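Local coordinates for protein hydrolase, haloacid dehalogenase-like family (Chlorobaculum tepidum, PDB 2HCF) that probably acts as a magnesium-dependent hydrolase of the haloacid dehalogenase-like family, its exact substrate not established, at residues V7-D10 with T14-K17; E100-L105 with D134-F139; S20-V25 with E77-L82; T117-F120 with H126-K129. One frame throughout, in Å; residues are numbered along the deposited sequence.

Contact 1 of 4, residues V7-D10 with T14-K17; sequences VLFD and TLLK. With MG (magnesium ion), chain B.
Thr14 OG1 donates to Asp10 OD2 over 2.9 Å, and the same carboxylate oxygen binds the magnesium ion at 2.0 Å. The hydroxyl approaches on the anti lone pair of OD2, the one turned away from OD1. With CG anti to the backbone N (chi1 -180°), the aspartate reaches past the end of strand 5-9 to the metal. The packed side of the contact lies behind this carboxylate. There Leu15 CD2 comes within 3.7 Å of Phe9 CD1, the two side chains crossing at about a right angle, while Thr14 CG2 sits at the edge of the same ring. Leu15 CG lies 3.4 Å from Asp10 O, a buried carbonyl oxygen for which the model holds no partner. Leu101, Leu102 and Leu105 of helix 98-106 also touch Phe9. The metal side is watery by contrast: three waters occupy coordination positions on the magnesium, and water 1, 2.1 Å from the ion, also donates to Asp10 OD1. Asp12 O and Asp178 OD1 supply the remaining two ligands. Asp10, Asp12 and Thr14 fit the DxDx(T/V) pattern of the HAD family, in which the first aspartate is generally the nucleophile, a role that Asp10 would probably share. With OD2 committed to the metal and Thr14, and OD1 salt-bridged to Arg149, both carboxylate oxygens have partners that fix the rotation of the group beside the ion.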
loop_
_atom_site.group_PDB
_atom_site.type_symbol
_atom_site.label_atom_id
_atom_site.label_comp_id
_atom_site.label_asym_id
_atom_site.label_seq_id
_atom_site.Cartn_x
_atom_site.Cartn_y
_atom_site.Cartn_z
ATOM N N VAL A 7 5.495 12.363 -2.205
ATOM C CA VAL A 7 5.444 11.482 -1.069
ATOM C C VAL A 7 4.389 10.373 -1.272
ATOM O O VAL A 7 3.186 10.642 -1.339
ATOM C CB VAL A 7 5.124 12.273 0.222
ATOM C CG1 VAL A 7 5.314 11.377 1.431
ATOM C CG2 VAL A 7 6.017 13.502 0.331
ATOM N N LEU A 8 4.867 9.138 -1.282
ATOM C CA LEU A 8 4.051 7.970 -1.596
ATOM C C LEU A 8 3.949 7.063 -0.367
ATOM O O LEU A 8 4.950 6.643 0.203
ATOM C CB LEU A 8 4.656 7.230 -2.796
ATOM C CG LEU A 8 4.793 8.019 -4.102
ATOM C CD1 LEU A 8 5.587 7.206 -5.102
ATOM C CD2 LEU A 8 3.444 8.405 -4.677
ATOM N N PHE A 9 2.720 6.762 0.021
ATOM C CA PHE A 9 2.392 6.003 1.227
ATOM C C PHE A 9 1.763 4.667 0.869
ATOM O O PHE A 9 0.810 4.591 0.035
ATOM C CB PHE A 9 1.328 6.741 2.043
ATOM C CG PHE A 9 1.863 7.837 2.948
ATOM C CD1 PHE A 9 2.270 7.539 4.247
ATOM C CD2 PHE A 9 1.863 9.176 2.544
ATOM C CE1 PHE A 9 2.726 8.539 5.094
ATOM C CE2 PHE A 9 2.317 10.168 3.377
ATOM C CZ PHE A 9 2.750 9.845 4.660
ATOM N N ASP A 10 2.298 3.628 1.503
ATOM C CA ASP A 10 1.625 2.335 1.693
ATOM C C ASP A 10 0.419 2.475 2.627
ATOM O O ASP A 10 0.377 3.407 3.390
ATOM C CB ASP A 10 2.650 1.393 2.305
ATOM C CG ASP A 10 2.095 0.004 2.550
ATOM O OD1 ASP A 10 1.713 -0.621 1.540
ATOM O OD2 ASP A 10 2.084 -0.446 3.730
ATOM N N THR A 14 0.966 0.817 7.797
ATOM C CA THR A 14 1.584 2.124 7.665
ATOM C C THR A 14 0.598 3.236 8.030
ATOM O O THR A 14 0.860 4.050 8.924
ATOM C CB THR A 14 2.086 2.342 6.234
ATOM O OG1 THR A 14 3.036 1.314 5.884
ATOM C CG2 THR A 14 2.757 3.693 6.075
ATOM N N LEU A 15 -0.530 3.271 7.338
ATOM C CA LEU A 15 -1.601 4.235 7.707
ATOM C C LEU A 15 -2.649 3.636 8.622
ATOM O O LEU A 15 -3.218 4.319 9.466
ATOM C CB LEU A 15 -2.285 4.750 6.451
ATOM C CG LEU A 15 -1.395 5.446 5.415
ATOM C CD1 LEU A 15 -2.230 5.767 4.153
ATOM C CD2 LEU A 15 -0.818 6.715 6.012
ATOM N N LEU A 16 -2.957 2.374 8.406
ATOM C CA LEU A 16 -4.030 1.727 9.141
ATOM C C LEU A 16 -3.829 0.229 9.130
ATOM O O LEU A 16 -2.925 -0.286 8.430
ATOM C CB LEU A 16 -5.389 2.098 8.539
ATOM C CG LEU A 16 -5.630 1.792 7.031
ATOM C CD1 LEU A 16 -5.993 0.326 6.764
ATOM C CD2 LEU A 16 -6.784 2.695 6.524
ATOM N N LYS A 17 -4.655 -0.439 9.942
ATOM C CA LYS A 17 -4.800 -1.891 9.956
ATOM C C LYS A 17 -6.248 -2.264 9.873
ATOM O O LYS A 17 -7.127 -1.485 10.267
ATOM C CB LYS A 17 -4.221 -2.504 11.220
ATOM C CG LYS A 17 -2.705 -2.397 11.244
ATOM C CD LYS A 17 -2.110 -3.009 12.471
ATOM C CE LYS A 17 -0.587 -2.811 12.431
ATOM N NZ LYS A 17 0.111 -3.342 13.630
HETATM MG MG MG B . 2.216 -2.373 4.379
HETATM O O HOH W 1 0.861 -3.172 2.952
HETATM O O HOH W 2 2.153 -4.310 5.512
HETATM O O HOH W 3 3.608 -2.731 2.889
#

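Contact 2 of 4, residues E100-L105 with D134-F139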
loop_
_atom_site.group_PDB
_atom_site.type_symbol
_atom_site.label_atom_id
_atom_site.label_comp_id
_atom_site.label_asym_id
_atom_site.label_seq_id
_atom_site.Cartn_x
_atom_site.Cartn_y
_atom_site.Cartn_z
ATOM N N GLU A 100 -2.855 13.486 11.706
ATOM C CA GLU A 100 -2.034 14.662 11.967
ATOM C C GLU A 100 -0.953 14.831 10.895
ATOM O O GLU A 100 -0.719 15.931 10.421
ATOM C CB GLU A 100 -1.376 14.561 13.345
ATOM C CG GLU A 100 -2.355 14.542 14.535
ATOM C CD GLU A 100 -3.029 13.179 14.800
ATOM O OE1 GLU A 100 -2.720 12.151 14.129
ATOM O OE2 GLU A 100 -3.902 13.146 15.697
ATOM N N LEU A 101 -0.342 13.725 10.497
ATOM C CA LEU A 101 0.748 13.759 9.536
ATOM C C LEU A 101 0.222 14.113 8.140
ATOM O O LEU A 101 0.825 14.894 7.402
ATOM C CB LEU A 101 1.456 12.399 9.493
ATOM C CG LEU A 101 2.599 12.242 8.482
ATOM C CD1 LEU A 101 3.686 13.289 8.699
ATOM C CD2 LEU A 101 3.194 10.834 8.514
ATOM N N LEU A 102 -0.902 13.511 7.770
ATOM C CA LEU A 102 -1.495 13.740 6.468
ATOM C C LEU A 102 -2.008 15.180 6.360
ATOM O O LEU A 102 -1.837 15.802 5.331
ATOM C CB LEU A 102 -2.599 12.717 6.200
ATOM C CG LEU A 102 -2.134 11.267 5.978
ATOM C CD1 LEU A 102 -3.279 10.342 5.680
ATOM C CD2 LEU A 102 -1.112 11.152 4.875
ATOM N N ASP A 103 -2.599 15.722 7.421
ATOM C CA ASP A 103 -2.953 17.142 7.446
ATOM C C ASP A 103 -1.749 18.059 7.228
ATOM O O ASP A 103 -1.857 19.041 6.505
ATOM C CB ASP A 103 -3.537 17.526 8.794
ATOM C CG ASP A 103 -4.950 17.100 8.951
ATOM O OD1 ASP A 103 -5.553 16.702 7.927
ATOM O OD2 ASP A 103 -5.467 17.171 10.100
ATOM N N ALA A 104 -0.647 17.759 7.913
ATOM C CA ALA A 104 0.579 18.547 7.831
ATOM C C ALA A 104 1.157 18.544 6.418
ATOM O O ALA A 104 1.657 19.564 5.954
ATOM C CB ALA A 104 1.616 18.025 8.825
ATOM N N LEU A 105 1.101 17.394 5.740
ATOM C CA LEU A 105 1.612 17.265 4.388
ATOM C C LEU A 105 0.714 17.882 3.331
ATOM O O LEU A 105 1.191 18.539 2.397
ATOM C CB LEU A 105 1.840 15.787 4.053
ATOM C CG LEU A 105 3.006 15.175 4.810
ATOM C CD1 LEU A 105 2.912 13.668 4.738
ATOM C CD2 LEU A 105 4.371 15.671 4.266
ATOM N N ASP A 134 -9.200 9.112 2.852
ATOM C CA ASP A 134 -9.019 8.864 1.405
ATOM C C ASP A 134 -8.809 10.174 0.648
ATOM O O ASP A 134 -8.058 10.229 -0.345
ATOM C CB ASP A 134 -10.234 8.103 0.858
ATOM C CG ASP A 134 -10.165 7.861 -0.648
ATOM O OD1 ASP A 134 -9.275 7.116 -1.085
ATOM O OD2 ASP A 134 -11.004 8.405 -1.394
ATOM N N HIS A 135 -9.512 11.218 1.099
ATOM C CA HIS A 135 -9.524 12.543 0.460
ATOM C C HIS A 135 -8.101 13.159 0.312
ATOM O O HIS A 135 -7.850 13.982 -0.588
ATOM C CB HIS A 135 -10.502 13.465 1.219
ATOM C CG HIS A 135 -10.049 13.802 2.604
ATOM N ND1 HIS A 135 -9.177 14.835 2.861
ATOM C CD2 HIS A 135 -10.290 13.204 3.797
ATOM C CE1 HIS A 135 -8.903 14.865 4.153
ATOM N NE2 HIS A 135 -9.550 13.871 4.740
ATOM N N TYR A 136 -7.152 12.717 1.128
ATOM C CA TYR A 136 -5.784 13.211 1.033
ATOM C C TYR A 136 -5.023 12.748 -0.229
ATOM O O TYR A 136 -3.984 13.315 -0.572
ATOM C CB TYR A 136 -4.954 12.748 2.239
ATOM C CG TYR A 136 -5.372 13.317 3.551
ATOM C CD1 TYR A 136 -5.122 14.654 3.871
ATOM C CD2 TYR A 136 -6.034 12.525 4.492
ATOM C CE1 TYR A 136 -5.531 15.172 5.090
ATOM C CE2 TYR A 136 -6.427 13.036 5.702
ATOM C CZ TYR A 136 -6.175 14.342 6.002
ATOM O OH TYR A 136 -6.608 14.823 7.216
ATOM N N PHE A 137 -5.496 11.706 -0.890
ATOM C CA PHE A 137 -4.699 11.033 -1.919
ATOM C C PHE A 137 -5.318 11.143 -3.334
ATOM O O PHE A 137 -6.202 10.367 -3.701
ATOM C CB PHE A 137 -4.522 9.580 -1.537
ATOM C CG PHE A 137 -3.811 9.389 -0.233
ATOM C CD1 PHE A 137 -2.430 9.517 -0.161
ATOM C CD2 PHE A 137 -4.520 9.086 0.923
ATOM C CE1 PHE A 137 -1.768 9.340 1.040
ATOM C CE2 PHE A 137 -3.875 8.910 2.132
ATOM C CZ PHE A 137 -2.480 9.023 2.190
ATOM N N PRO A 138 -4.839 12.105 -4.140
ATOM C CA PRO A 138 -5.420 12.344 -5.451
ATOM C C PRO A 138 -5.090 11.294 -6.519
ATOM O O PRO A 138 -5.733 11.283 -7.556
ATOM C CB PRO A 138 -4.844 13.728 -5.819
ATOM C CG PRO A 138 -3.529 13.751 -5.160
ATOM C CD PRO A 138 -3.703 13.001 -3.873
ATOM N N PHE A 139 -4.084 10.435 -6.293
ATOM C CA PHE A 139 -3.709 9.430 -7.276
ATOM C C PHE A 139 -2.896 8.366 -6.581
ATOM O O PHE A 139 -2.555 8.525 -5.403
ATOM C CB PHE A 139 -2.860 10.052 -8.414
ATOM C CG PHE A 139 -1.414 10.222 -8.062
ATOM C CD1 PHE A 139 -1.032 11.134 -7.120
ATOM C CD2 PHE A 139 -0.439 9.417 -8.631
ATOM C CE1 PHE A 139 0.287 11.274 -6.754
ATOM C CE2 PHE A 139 0.885 9.554 -8.260
ATOM C CZ PHE A 139 1.248 10.468 -7.344
#
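Leu102 meets Tyr136 through a CH-pi contact: its CB stands 3.7 Å from the ring centroid and only 3° off the ring normal, almost exactly over the centre of one face. The opposite face is covered by CE1 of the neighbouring His135, 3.3 Å above the ring plane, which leaves the phenol sandwiched between Leu102 CB and CE1 of the imidazole. Apolar contacts extend from the leucine branches. CD1 of Leu102 lies 3.7 Å from Tyr136 CD2, and CD2 of Leu102 comes equally near Phe137 CZ, the two methyls thus being shared between successive aromatic residues. Leu102 CG is anti to its carbonyl carbon (chi1 -69°), which directs the branched end toward Phe137. In the Rossmann-like HAD core this joins helix 98-106 to the loop between helix 121-129 and strand 140-141, on one side of the parallel sheet; Phe9 of strand 5-9 also touches Phe137. Backbone bonding shapes the loop: Asp134 to Phe137 form a type I beta turn, closed by Phe137 N donating to Asp134 O at 3.0 Å. Among polar groups, Asp134 OD1 forms a salt bridge with Arg125, whose NH1 also donates to Phe137 O.

Contact 3 of 4, residues S20-V25 with E77-L82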
loop_
_atom_site.group_PDB
_atom_site.type_symbol
_atom_site.label_atom_id
_atom_site.label_comp_id
_atom_site.label_asym_id
_atom_site.label_seq_id
_atom_site.Cartn_x
_atom_site.Cartn_y
_atom_site.Cartn_z
ATOM N N SER A 20 -9.287 -9.105 10.997
ATOM C CA SER A 20 -9.061 -10.425 10.323
ATOM C C SER A 20 -10.129 -10.859 9.297
ATOM O O SER A 20 -9.900 -11.771 8.494
ATOM C CB SER A 20 -8.948 -11.538 11.379
ATOM O OG SER A 20 -10.176 -11.665 12.095
HETATM N N MSE A 21 -11.296 -10.234 9.351
HETATM C CA MSE A 21 -12.298 -10.362 8.292
HETATM C C MSE A 21 -11.745 -10.143 6.866
HETATM O O MSE A 21 -12.243 -10.733 5.914
HETATM C CB MSE A 21 -13.466 -9.400 8.564
HETATM C CG MSE A 21 -13.102 -7.921 8.574
HETATM SE SE MSE A 21 -13.102 -7.062 6.814
HETATM C CE MSE A 21 -14.904 -7.242 6.364
ATOM N N ASN A 22 -10.716 -9.316 6.712
ATOM C CA ASN A 22 -10.133 -9.081 5.383
ATOM C C ASN A 22 -9.709 -10.401 4.730
ATOM O O ASN A 22 -10.012 -10.661 3.567
ATOM C CB ASN A 22 -8.943 -8.112 5.486
ATOM C CG ASN A 22 -8.593 -7.418 4.147
ATOM O OD1 ASN A 22 -7.760 -6.503 4.122
ATOM N ND2 ASN A 22 -9.198 -7.856 3.051
ATOM N N ARG A 23 -9.024 -11.237 5.505
ATOM C CA ARG A 23 -8.544 -12.546 5.022
ATOM C C ARG A 23 -9.728 -13.447 4.669
ATOM O O ARG A 23 -9.689 -14.194 3.702
ATOM C CB ARG A 23 -7.603 -13.186 6.071
ATOM C CG ARG A 23 -7.477 -14.696 6.021
ATOM N N ARG A 24 -10.800 -13.327 5.424
ATOM C CA ARG A 24 -11.974 -14.139 5.196
ATOM C C ARG A 24 -12.825 -13.675 4.018
ATOM O O ARG A 24 -13.438 -14.491 3.363
ATOM C CB ARG A 24 -12.788 -14.221 6.470
ATOM C CG ARG A 24 -11.969 -14.890 7.611
ATOM C CD ARG A 24 -12.856 -15.309 8.815
ATOM N NE ARG A 24 -13.686 -14.187 9.282
ATOM C CZ ARG A 24 -13.291 -13.260 10.155
ATOM N NH1 ARG A 24 -12.077 -13.306 10.703
ATOM N NH2 ARG A 24 -14.121 -12.277 10.484
ATOM N N VAL A 25 -12.863 -12.367 3.767
ATOM C CA VAL A 25 -13.454 -11.814 2.549
ATOM C C VAL A 25 -12.761 -12.364 1.311
ATOM O O VAL A 25 -13.409 -12.773 0.356
ATOM C CB VAL A 25 -13.367 -10.257 2.549
ATOM C CG1 VAL A 25 -13.674 -9.676 1.156
ATOM C CG2 VAL A 25 -14.287 -9.669 3.580
ATOM N N GLU A 77 -13.113 -8.700 -8.770
ATOM C CA GLU A 77 -14.362 -7.963 -8.609
ATOM C C GLU A 77 -15.202 -8.493 -7.444
ATOM O O GLU A 77 -15.839 -7.723 -6.737
ATOM C CB GLU A 77 -15.191 -8.032 -9.901
ATOM N N THR A 78 -15.222 -9.811 -7.280
ATOM C CA THR A 78 -15.976 -10.450 -6.199
ATOM C C THR A 78 -15.384 -10.048 -4.832
ATOM O O THR A 78 -16.122 -9.645 -3.934
ATOM C CB THR A 78 -16.010 -12.002 -6.390
ATOM O OG1 THR A 78 -16.613 -12.321 -7.656
ATOM C CG2 THR A 78 -16.790 -12.703 -5.256
ATOM N N TYR A 79 -14.056 -10.101 -4.721
ATOM C CA TYR A 79 -13.339 -9.685 -3.504
ATOM C C TYR A 79 -13.663 -8.221 -3.137
ATOM O O TYR A 79 -14.041 -7.914 -2.006
ATOM C CB TYR A 79 -11.819 -9.881 -3.695
ATOM C CG TYR A 79 -11.011 -9.132 -2.654
ATOM C CD1 TYR A 79 -11.011 -9.537 -1.339
ATOM C CD2 TYR A 79 -10.301 -7.988 -2.990
ATOM C CE1 TYR A 79 -10.309 -8.836 -0.365
ATOM C CE2 TYR A 79 -9.591 -7.282 -2.034
ATOM C CZ TYR A 79 -9.607 -7.711 -0.719
ATOM O OH TYR A 79 -8.921 -7.026 0.246
ATOM N N ILE A 80 -13.548 -7.332 -4.121
ATOM C CA ILE A 80 -13.791 -5.911 -3.895
ATOM C C ILE A 80 -15.223 -5.673 -3.421
ATOM O O ILE A 80 -15.454 -4.948 -2.443
ATOM C CB ILE A 80 -13.494 -5.078 -5.187
ATOM C CG1 ILE A 80 -11.998 -5.093 -5.478
ATOM C CG2 ILE A 80 -14.014 -3.669 -5.054
ATOM C CD1 ILE A 80 -11.608 -4.668 -6.876
ATOM N N ALA A 81 -16.181 -6.266 -4.123
ATOM C CA ALA A 81 -17.585 -6.082 -3.801
ATOM C C ALA A 81 -17.894 -6.622 -2.411
ATOM O O ALA A 81 -18.579 -5.970 -1.610
ATOM C CB ALA A 81 -18.451 -6.780 -4.833
ATOM N N LEU A 82 -17.344 -7.793 -2.100
ATOM C CA LEU A 82 -17.571 -8.402 -0.778
ATOM C C LEU A 82 -16.938 -7.572 0.340
ATOM O O LEU A 82 -17.543 -7.407 1.404
ATOM C CB LEU A 82 -16.998 -9.806 -0.762
ATOM C CG LEU A 82 -17.758 -10.867 0.007
ATOM C CD1 LEU A 82 -19.269 -10.823 -0.276
ATOM C CD2 LEU A 82 -17.146 -12.224 -0.369
#
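Val25 has the most surface buried here, and its CG1 methyl does the touching: it lies 3.7 Å from Tyr79 CD1 and packs as well against the carbonyl oxygen of Tyr79 and against Leu82 CB. This one branch, anti to the backbone N (chi1 167°), therefore fits between two residues almost one turn apart on the facing helix. Tyr79 comes next in buried area. Its side chain crosses that of Val25 at about a right angle, and its ring reaches on to Asn22, whose ND2 donates to Tyr79 OH over 2.9 Å with an N-H...O angle of 164°. Amide and ring planes are nearly coplanar, the amide nitrogen meeting the phenol at the ring edge. Helices 21-34 and 65-86 belong to the helical cap that HAD enzymes carry beside the catalytic core; the short segments here run roughly antiparallel, at 141°, with axes 10.3 Å apart at closest approach. Replacing Tyr79 by a phenylalanine would probably leave the ND2 group of Asn22 without this acceptor and its amide less firmly fixed. The other end of that amide is held by Lys127, whose NZ donates to Asn22 OD1. Leu82 completes the seam: besides its CB, its CD2 methyl lies 3.8 Å from Val25 O. The next residue, Phe83, touches both Asn22 and Val25.

Contact 4 of 4, residues T117-F120 with H126-K129; sequences TGNF and HKLK
A single hydrogen bond carries this whole buried contact: Lys127 NZ donates to Asn119 OD1 over 2.7 Å, while the nearest CA atoms, those of the same two residues, stay 9.5 Å apart. Asn119 lies in the loop after strand 111-116 of the HAD core, and Lys127 on helix 121-129 that follows it; Thr117, at the head of this loop, probably stands where HAD enzymes generally carry the motif II threonine or serine. Lys127 spans the gap with a side chain extended beyond CG, and meets Asn119 coming from the opposite direction. Its ammonium reaches OD1 in the carbonyl plane, on a lone pair, with a C=O...N angle of 132°. Asn119 also has a partner outside these segments: its ND2 donates to Asp12 OD1, while Lys127 NZ forms a salt bridge with Asp12 OD2; amide and ammonium thus hold one carboxylate by both its oxygens. A leucine in place of Asn119 would probably leave both Lys127 NZ and Asp12 OD1 short of a partner and the carboxylate freer to turn. Behind Asn119, an ST turn shapes the loop: its backbone N donates to Thr117 OG1 over 3.0 Å, at an N-H...O angle of 164°.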
loop_
_atom_site.group_PDB
_atom_site.type_symbol
_atom_site.label_atom_id
_atom_site.label_comp_id
_atom_site.label_asym_id
_atom_site.label_seq_id
_atom_site.Cartn_x
_atom_site.Cartn_y
_atom_site.Cartn_z
ATOM N N THR A 117 0.602 1.040 -3.143
ATOM C CA THR A 117 0.033 0.013 -2.291
ATOM C C THR A 117 -0.210 -1.326 -2.958
ATOM O O THR A 117 -0.383 -1.397 -4.179
ATOM C CB THR A 117 -1.274 0.560 -1.675
ATOM O OG1 THR A 117 -1.932 -0.458 -0.933
ATOM C CG2 THR A 117 -2.168 1.138 -2.740
ATOM N N GLY A 118 -0.212 -2.390 -2.142
ATOM C CA GLY A 118 -0.528 -3.750 -2.614
ATOM C C GLY A 118 -2.026 -3.971 -2.762
ATOM O O GLY A 118 -2.461 -4.980 -3.320
ATOM N N ASN A 119 -2.838 -3.061 -2.227
ATOM C CA ASN A 119 -4.282 -3.132 -2.423
ATOM C C ASN A 119 -4.691 -2.832 -3.883
ATOM O O ASN A 119 -4.095 -1.966 -4.541
ATOM C CB ASN A 119 -5.002 -2.106 -1.520
ATOM C CG ASN A 119 -4.968 -2.464 -0.040
ATOM O OD1 ASN A 119 -5.811 -3.249 0.430
ATOM N ND2 ASN A 119 -4.059 -1.819 0.725
ATOM N N PHE A 120 -5.721 -3.533 -4.378
ATOM C CA PHE A 120 -6.485 -3.059 -5.511
ATOM C C PHE A 120 -6.991 -1.675 -5.091
ATOM O O PHE A 120 -7.253 -1.428 -3.906
ATOM C CB PHE A 120 -7.687 -3.975 -5.831
ATOM C CG PHE A 120 -7.313 -5.381 -6.257
ATOM C CD1 PHE A 120 -6.502 -5.601 -7.364
ATOM C CD2 PHE A 120 -7.823 -6.487 -5.580
ATOM C CE1 PHE A 120 -6.159 -6.915 -7.760
ATOM C CE2 PHE A 120 -7.500 -7.772 -5.978
ATOM C CZ PHE A 120 -6.657 -7.986 -7.063
ATOM N N HIS A 126 -11.375 2.024 -0.174
ATOM C CA HIS A 126 -12.478 1.798 0.775
ATOM C C HIS A 126 -11.929 1.709 2.215
ATOM O O HIS A 126 -12.490 2.265 3.148
ATOM C CB HIS A 126 -13.261 0.528 0.460
ATOM C CG HIS A 126 -14.518 0.402 1.266
ATOM N ND1 HIS A 126 -15.555 1.308 1.167
ATOM C CD2 HIS A 126 -14.882 -0.491 2.208
ATOM C CE1 HIS A 126 -16.511 0.952 2.001
ATOM N NE2 HIS A 126 -16.130 -0.135 2.646
ATOM N N LYS A 127 -10.804 1.034 2.388
ATOM C CA LYS A 127 -10.169 1.046 3.701
ATOM C C LYS A 127 -9.871 2.500 4.210
ATOM O O LYS A 127 -9.961 2.786 5.403
ATOM C CB LYS A 127 -8.842 0.264 3.625
ATOM C CG LYS A 127 -8.969 -1.243 3.479
ATOM C CD LYS A 127 -7.574 -1.936 3.312
ATOM C CE LYS A 127 -7.700 -3.416 3.089
ATOM N NZ LYS A 127 -6.303 -4.057 2.980
ATOM N N LEU A 128 -9.413 3.376 3.315
ATOM C CA LEU A 128 -9.016 4.743 3.665
ATOM C C LEU A 128 -10.263 5.598 3.911
ATOM O O LEU A 128 -10.279 6.477 4.778
ATOM C CB LEU A 128 -8.179 5.370 2.531
ATOM C CG LEU A 128 -6.821 4.742 2.158
ATOM C CD1 LEU A 128 -6.395 5.450 0.907
ATOM C CD2 LEU A 128 -5.827 4.918 3.230
ATOM N N LYS A 129 -11.326 5.304 3.176
ATOM C CA LYS A 129 -12.603 6.049 3.303
ATOM C C LYS A 129 -13.345 5.838 4.631
ATOM O O LYS A 129 -14.072 6.759 5.160
ATOM C CB LYS A 129 -13.552 5.623 2.175
ATOM C CG LYS A 129 -13.373 6.346 0.839
ATOM C CD LYS A 129 -14.523 6.044 -0.130
ATOM C CE LYS A 129 -14.147 6.358 -1.611
ATOM N NZ LYS A 129 -14.814 7.598 -2.152
#

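How the contacts relate
Contact 1 holds the magnesium site, and contact 4 lies beside it, their centres about 10 Å apart and the side chain of Asn119 about 7 Å from the ion; the two touch where Leu16 CD2 lies 3.4 Å from Lys127 O. Contact 3 lies farther out, its Asn22 side chain about 11 Å from the metal, and joins cap to core through contact 4, with Tyr79 CD2 3.9 Å from Phe120 CD2. Contact 2 backs contact 1 on the apolar side, where Leu15 CD1 lies 3.8 Å from Phe137 CZ. It also meets contact 4, with Asp134 CB 3.6 Å from Lys129 CG. Contacts 2 and 3 are far apart, their centres about 25 Å from each other.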